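Local coordinates for protein syndapin (Drosophila melanogaster, PDB 3I2W) that forms, through its F-BAR domain, an elongated helical homodimer associated with phospholipid membranes, and probably acts in endocytosis, at the interface of chains A and B. Residues are numbered along the deposited sequence; one frame, centred on the assembly and turned at random. Chains: chain A/B, Syndapin.

Contact 1: the interface of chains A and B. Residues chain A 30, 33-34, 37; chain B 45, 48, 72-73, 75-76.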
loop_
_atom_site.group_PDB
_atom_site.type_symbol
_atom_site.label_atom_id
_atom_site.label_comp_id
_atom_site.label_asym_id
_atom_site.label_seq_id
_atom_site.Cartn_x
_atom_site.Cartn_y
_atom_site.Cartn_z
ATOM N N LEU A 30 11.869 -10.181 14.427
ATOM C CA LEU A 30 10.588 -10.492 13.811
ATOM C C LEU A 30 9.648 -9.279 13.769
ATOM O O LEU A 30 9.235 -8.828 12.677
ATOM C CB LEU A 30 9.880 -11.626 14.543
ATOM C CG LEU A 30 8.689 -12.215 13.786
ATOM C CD1 LEU A 30 8.721 -13.728 13.808
ATOM C CD2 LEU A 30 7.305 -11.684 14.223
ATOM N N GLU A 33 10.802 -6.432 11.687
ATOM C CA GLU A 33 10.572 -6.692 10.315
ATOM C C GLU A 33 9.098 -6.490 9.894
ATOM O O GLU A 33 8.844 -6.042 8.815
ATOM C CB GLU A 33 11.178 -8.057 9.915
ATOM C CG GLU A 33 12.720 -7.971 9.918
ATOM C CD GLU A 33 13.448 -9.180 9.300
ATOM O OE1 GLU A 33 12.816 -10.121 8.766
ATOM O OE2 GLU A 33 14.692 -9.188 9.355
ATOM N N ARG A 34 8.133 -6.779 10.756
ATOM C CA ARG A 34 6.743 -6.675 10.374
ATOM C C ARG A 34 6.465 -5.186 10.303
ATOM O O ARG A 34 6.020 -4.660 9.276
ATOM C CB ARG A 34 5.893 -7.361 11.397
ATOM C CG ARG A 34 4.445 -7.261 11.192
ATOM C CD ARG A 34 3.992 -7.725 9.807
ATOM N NE ARG A 34 2.553 -7.482 9.691
ATOM C CZ ARG A 34 1.641 -8.390 9.965
ATOM N NH1 ARG A 34 2.020 -9.585 10.270
ATOM N NH2 ARG A 34 0.370 -8.131 9.898
ATOM N N ILE A 37 7.565 -3.550 7.034
ATOM C CA ILE A 37 6.586 -3.858 6.031
ATOM C C ILE A 37 5.358 -2.983 6.177
ATOM O O ILE A 37 4.812 -2.544 5.182
ATOM C CB ILE A 37 6.250 -5.354 6.103
ATOM C CG1 ILE A 37 7.452 -6.138 5.599
ATOM C CG2 ILE A 37 5.110 -5.722 5.218
ATOM C CD1 ILE A 37 7.403 -7.620 5.828
ATOM N N LEU B 45 4.624 -9.505 2.798
ATOM C CA LEU B 45 4.156 -10.282 3.877
ATOM C C LEU B 45 4.504 -11.741 3.675
ATOM O O LEU B 45 4.831 -12.433 4.609
ATOM C CB LEU B 45 2.628 -10.132 4.013
ATOM C CG LEU B 45 2.168 -8.832 4.641
ATOM C CD1 LEU B 45 0.699 -8.739 4.558
ATOM C CD2 LEU B 45 2.604 -8.675 6.062
ATOM N N TRP B 48 8.108 -12.528 4.142
ATOM C CA TRP B 48 8.461 -12.405 5.506
ATOM C C TRP B 48 8.084 -13.664 6.210
ATOM O O TRP B 48 8.865 -14.252 6.952
ATOM C CB TRP B 48 7.663 -11.253 6.089
ATOM C CG TRP B 48 7.833 -11.012 7.531
ATOM C CD1 TRP B 48 8.882 -10.442 8.126
ATOM C CD2 TRP B 48 6.876 -11.265 8.554
ATOM N NE1 TRP B 48 8.663 -10.330 9.491
ATOM C CE2 TRP B 48 7.418 -10.820 9.758
ATOM C CE3 TRP B 48 5.598 -11.794 8.558
ATOM C CZ2 TRP B 48 6.749 -10.914 10.951
ATOM C CZ3 TRP B 48 4.925 -11.873 9.752
ATOM C CH2 TRP B 48 5.503 -11.440 10.929
ATOM N N VAL B 72 1.510 -15.900 14.157
ATOM C CA VAL B 72 1.682 -14.604 13.565
ATOM C C VAL B 72 1.882 -14.780 12.059
ATOM O O VAL B 72 1.395 -14.006 11.295
ATOM C CB VAL B 72 2.872 -13.884 14.233
ATOM C CG1 VAL B 72 3.575 -13.025 13.293
ATOM C CG2 VAL B 72 2.389 -13.031 15.280
ATOM N N LEU B 73 2.603 -15.814 11.649
ATOM C CA LEU B 73 2.906 -16.062 10.241
ATOM C C LEU B 73 1.644 -16.482 9.485
ATOM O O LEU B 73 1.440 -16.124 8.331
ATOM C CB LEU B 73 4.003 -17.132 10.097
ATOM C CG LEU B 73 5.288 -17.077 10.976
ATOM C CD1 LEU B 73 6.228 -18.127 10.519
ATOM C CD2 LEU B 73 6.071 -15.765 10.988
ATOM N N GLU B 75 -1.383 -15.405 10.388
ATOM C CA GLU B 75 -2.044 -14.088 10.308
ATOM C C GLU B 75 -1.670 -13.326 9.047
ATOM O O GLU B 75 -2.525 -12.891 8.285
ATOM C CB GLU B 75 -1.636 -13.203 11.454
ATOM C CG GLU B 75 -2.419 -11.961 11.492
ATOM C CD GLU B 75 -1.698 -10.665 11.031
ATOM O OE1 GLU B 75 -0.468 -10.636 10.747
ATOM O OE2 GLU B 75 -2.439 -9.633 11.004
ATOM N N SER B 76 -0.385 -13.166 8.834
ATOM C CA SER B 76 0.066 -12.387 7.750
ATOM C C SER B 76 -0.259 -13.116 6.442
ATOM O O SER B 76 -0.199 -12.531 5.361
ATOM C CB SER B 76 1.562 -12.195 7.901
ATOM O OG SER B 76 2.233 -13.431 7.678
#
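A:Leu30, A:Glu33, A:Arg34 and A:Ile37 lie along one side of helix 11-58 of chain A, which runs antiparallel to the same helix of chain B and meets there B:Leu45 and B:Trp48, with B:Val72 and B:Glu75 reaching in from helix 63-105. The indole of B:Trp48 is the large apolar element of this patch. With CG anti to the backbone N (chi1 177°), it projects across the partner helix and touches A:Leu30, A:Glu33, A:Arg34 and A:Ile37. A:Leu30 crosses it at about a right angle, and its methyl CD2 sits 3.4 Å from CZ2 of B:Trp48. At the pyrrole end, CB of A:Glu33 lies 3.4 Å from NE1 of B:Trp48, while CD1 of A:Ile37 packs 3.7 Å from the methylene CB of B:Trp48. The aliphatic part of A:Arg34 passes over one face of the ring, offset toward the rim.

Beyond the indole, A:Arg34 bends at chi2 (54°) and carries its guanidinium to the carboxylate of B:Glu75. The two groups are nearly coplanar, and both terminal nitrogens grip one oxygen: NH1 of A:Arg34 donates to OE1 of B:Glu75 at 2.7 Å, nearly along the C-O axis, and its NH2 reaches the syn lone pair of that OE1 at 2.8 Å. CD2 of B:Leu45 lies above one guanidinium face, 3.8 Å from NE of A:Arg34, and may help to fix the rotation of the group. The hydroxyl OG of B:Ser76 is tied to its own helix by donating to O of B:Leu73. The patch illustrates how an aromatic and a flanking ion pair can share one helix interface, and probably helps to hold the central helices of the F-BAR homodimer in register.

Contact 2: the interface of chains A and B. Residues chain A 16, 215, 219, 222, 226; chain B 62, 267-268, 271.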
loop_
_atom_site.group_PDB
_atom_site.type_symbol
_atom_site.label_atom_id
_atom_site.label_comp_id
_atom_site.label_asym_id
_atom_site.label_seq_id
_atom_site.Cartn_x
_atom_site.Cartn_y
_atom_site.Cartn_z
ATOM N N ARG A 16 19.590 -24.130 26.915
ATOM C CA ARG A 16 18.265 -23.551 26.836
ATOM C C ARG A 16 18.209 -22.193 27.506
ATOM O O ARG A 16 17.530 -21.338 27.028
ATOM C CB ARG A 16 17.154 -24.488 27.311
ATOM C CG ARG A 16 15.775 -23.819 27.323
ATOM C CD ARG A 16 14.626 -24.747 27.694
ATOM N NE ARG A 16 14.674 -24.932 29.134
ATOM C CZ ARG A 16 13.761 -25.514 29.894
ATOM N NH1 ARG A 16 12.622 -25.949 29.403
ATOM N NH2 ARG A 16 13.988 -25.616 31.174
ATOM N N PHE A 215 17.311 -28.762 38.345
ATOM C CA PHE A 215 16.606 -28.801 37.109
ATOM C C PHE A 215 15.336 -28.017 37.349
ATOM O O PHE A 215 14.862 -27.294 36.474
ATOM C CB PHE A 215 16.259 -30.219 36.757
ATOM C CG PHE A 215 15.406 -30.343 35.534
ATOM C CD1 PHE A 215 15.961 -30.251 34.264
ATOM C CD2 PHE A 215 14.044 -30.537 35.647
ATOM C CE1 PHE A 215 15.147 -30.352 33.096
ATOM C CE2 PHE A 215 13.210 -30.662 34.478
ATOM C CZ PHE A 215 13.769 -30.567 33.216
ATOM N N GLN A 219 13.564 -25.076 35.254
ATOM C CA GLN A 219 12.246 -25.066 34.719
ATOM C C GLN A 219 11.485 -23.814 35.159
ATOM O O GLN A 219 10.773 -23.228 34.351
ATOM C CB GLN A 219 11.496 -26.335 35.067
ATOM C CG GLN A 219 12.126 -27.562 34.479
ATOM C CD GLN A 219 11.573 -27.962 33.165
ATOM O OE1 GLN A 219 10.661 -28.775 33.112
ATOM N NE2 GLN A 219 12.120 -27.417 32.079
ATOM N N GLU A 222 12.618 -20.944 33.051
ATOM C CA GLU A 222 12.127 -21.059 31.683
ATOM C C GLU A 222 10.663 -20.741 31.583
ATOM O O GLU A 222 10.214 -20.135 30.617
ATOM C CB GLU A 222 12.316 -22.444 31.153
ATOM C CG GLU A 222 11.641 -22.667 29.835
ATOM C CD GLU A 222 12.383 -22.025 28.666
ATOM O OE1 GLU A 222 12.124 -22.450 27.500
ATOM O OE2 GLU A 222 13.212 -21.107 28.918
ATOM N N LEU A 226 8.221 -18.295 29.030
ATOM C CA LEU A 226 7.136 -18.855 28.220
ATOM C C LEU A 226 5.867 -18.086 28.515
ATOM O O LEU A 226 4.995 -17.870 27.629
ATOM C CB LEU A 226 6.923 -20.342 28.482
ATOM C CG LEU A 226 8.119 -21.281 28.279
ATOM C CD1 LEU A 226 7.628 -22.724 28.310
ATOM C CD2 LEU A 226 8.983 -21.011 27.007
ATOM N N TYR B 62 10.187 -24.136 20.971
ATOM C CA TYR B 62 9.573 -25.469 20.834
ATOM C C TYR B 62 8.154 -25.463 21.382
ATOM O O TYR B 62 7.703 -24.504 22.013
ATOM C CB TYR B 62 10.383 -26.541 21.619
ATOM C CG TYR B 62 10.537 -26.205 23.134
ATOM C CD1 TYR B 62 11.334 -25.137 23.534
ATOM C CD2 TYR B 62 9.852 -26.893 24.123
ATOM C CE1 TYR B 62 11.493 -24.766 24.848
ATOM C CE2 TYR B 62 10.010 -26.519 25.484
ATOM C CZ TYR B 62 10.842 -25.435 25.834
ATOM O OH TYR B 62 11.057 -24.972 27.150
ATOM N N ASP B 267 4.507 -27.474 27.592
ATOM C CA ASP B 267 5.847 -27.316 27.039
ATOM C C ASP B 267 6.962 -27.759 27.958
ATOM O O ASP B 267 7.876 -28.500 27.533
ATOM C CB ASP B 267 6.085 -25.900 26.521
ATOM C CG ASP B 267 5.248 -25.606 25.301
ATOM O OD1 ASP B 267 4.624 -26.569 24.720
ATOM O OD2 ASP B 267 5.189 -24.411 24.953
ATOM N N LEU B 268 6.875 -27.343 29.210
ATOM C CA LEU B 268 7.879 -27.745 30.142
ATOM C C LEU B 268 7.899 -29.230 30.385
ATOM O O LEU B 268 8.973 -29.790 30.531
ATOM C CB LEU B 268 7.745 -27.009 31.468
ATOM C CG LEU B 268 8.121 -25.540 31.466
ATOM C CD1 LEU B 268 7.826 -25.095 32.811
ATOM C CD2 LEU B 268 9.580 -25.355 31.189
ATOM N N TRP B 271 9.655 -30.987 28.007
ATOM C CA TRP B 271 11.097 -30.705 27.952
ATOM C C TRP B 271 11.866 -31.654 28.841
ATOM O O TRP B 271 12.913 -32.145 28.457
ATOM C CB TRP B 271 11.425 -29.274 28.325
ATOM C CG TRP B 271 12.912 -29.041 28.379
ATOM C CD1 TRP B 271 13.706 -29.165 29.458
ATOM C CD2 TRP B 271 13.768 -28.638 27.300
ATOM N NE1 TRP B 271 14.995 -28.887 29.126
ATOM C CE2 TRP B 271 15.051 -28.542 27.809
ATOM C CE3 TRP B 271 13.557 -28.319 25.956
ATOM C CZ2 TRP B 271 16.127 -28.157 27.024
ATOM C CZ3 TRP B 271 14.634 -27.948 25.165
ATOM C CH2 TRP B 271 15.890 -27.887 25.690
#
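This is a homodimer interface in which the C-terminal part of one F-BAR subunit lies along the helices of the other: B:Leu268 and B:Trp271 of helix 264-275, with B:Tyr62, meet A:Arg16 of helix 11-58 and A:Gln219 and A:Glu222 of helix 185-240, fastening chain B to the flank of chain A. A:Arg16 and B:Trp271 slide past each other in opposite directions, stacked with their planes 16° apart. CD of A:Arg16 lies over the six-membered ring of B:Trp271, 3.7 Å from its centroid, and its NH1 over the five-membered ring as a cation-pi contact. The chain turns at chi3 (77°), which lays the guanidinium flat on the indole. CG of A:Glu222 lies over the opposite face, toward its rim, so the guanidinium sits between a glutamate of its own chain and the partner's indole.

The phenol of B:Tyr62 exemplifies how one hydroxyl can join two opposite charges. The OH of B:Tyr62 accepts from NH1 of A:Arg16 at 2.9 Å, tilted 24° from the guanidinium plane, and donates at 2.8 Å to OE1 of A:Glu222, on the anti side of the carboxylate. Tyrosine and glutamate come tip to tip, ring and carboxylate almost coplanar. A longer salt bridge within chain A, 3.9 Å from NE of A:Arg16 to OE1 of A:Glu222, closes the triangle and would favour the charged forms of both.

B:Leu268 inserts beside these polar groups, with CD2 3.6 Å from CG of A:Glu222 and also against the amide of A:Gln219. Farther out, CD1 of A:Leu226 packs 4.0 Å from CB of B:Asp267. The site thereby lays helix 264-275 of one subunit on the other, and probably helps to extend the dimer contact beyond its central helices.

Contact 1 and contact 2 lie about 26 Å apart, between the centres of their C-alpha atoms, and share no residue. Helix 11-58 of chain A runs through both, giving its middle to contact 1 and its N-terminal part to contact 2, where helix 185-240 joins it. Chain B answers with its own helices 11-58 and 63-105 in the first, and in the second with helix 264-275 and the connection between helices 11-58 and 63-105. By two-fold symmetry, each has a twin with the chains exchanged. The subunits are held at spaced points along their length, which should help to keep the dimer firm as a membrane-binding unit.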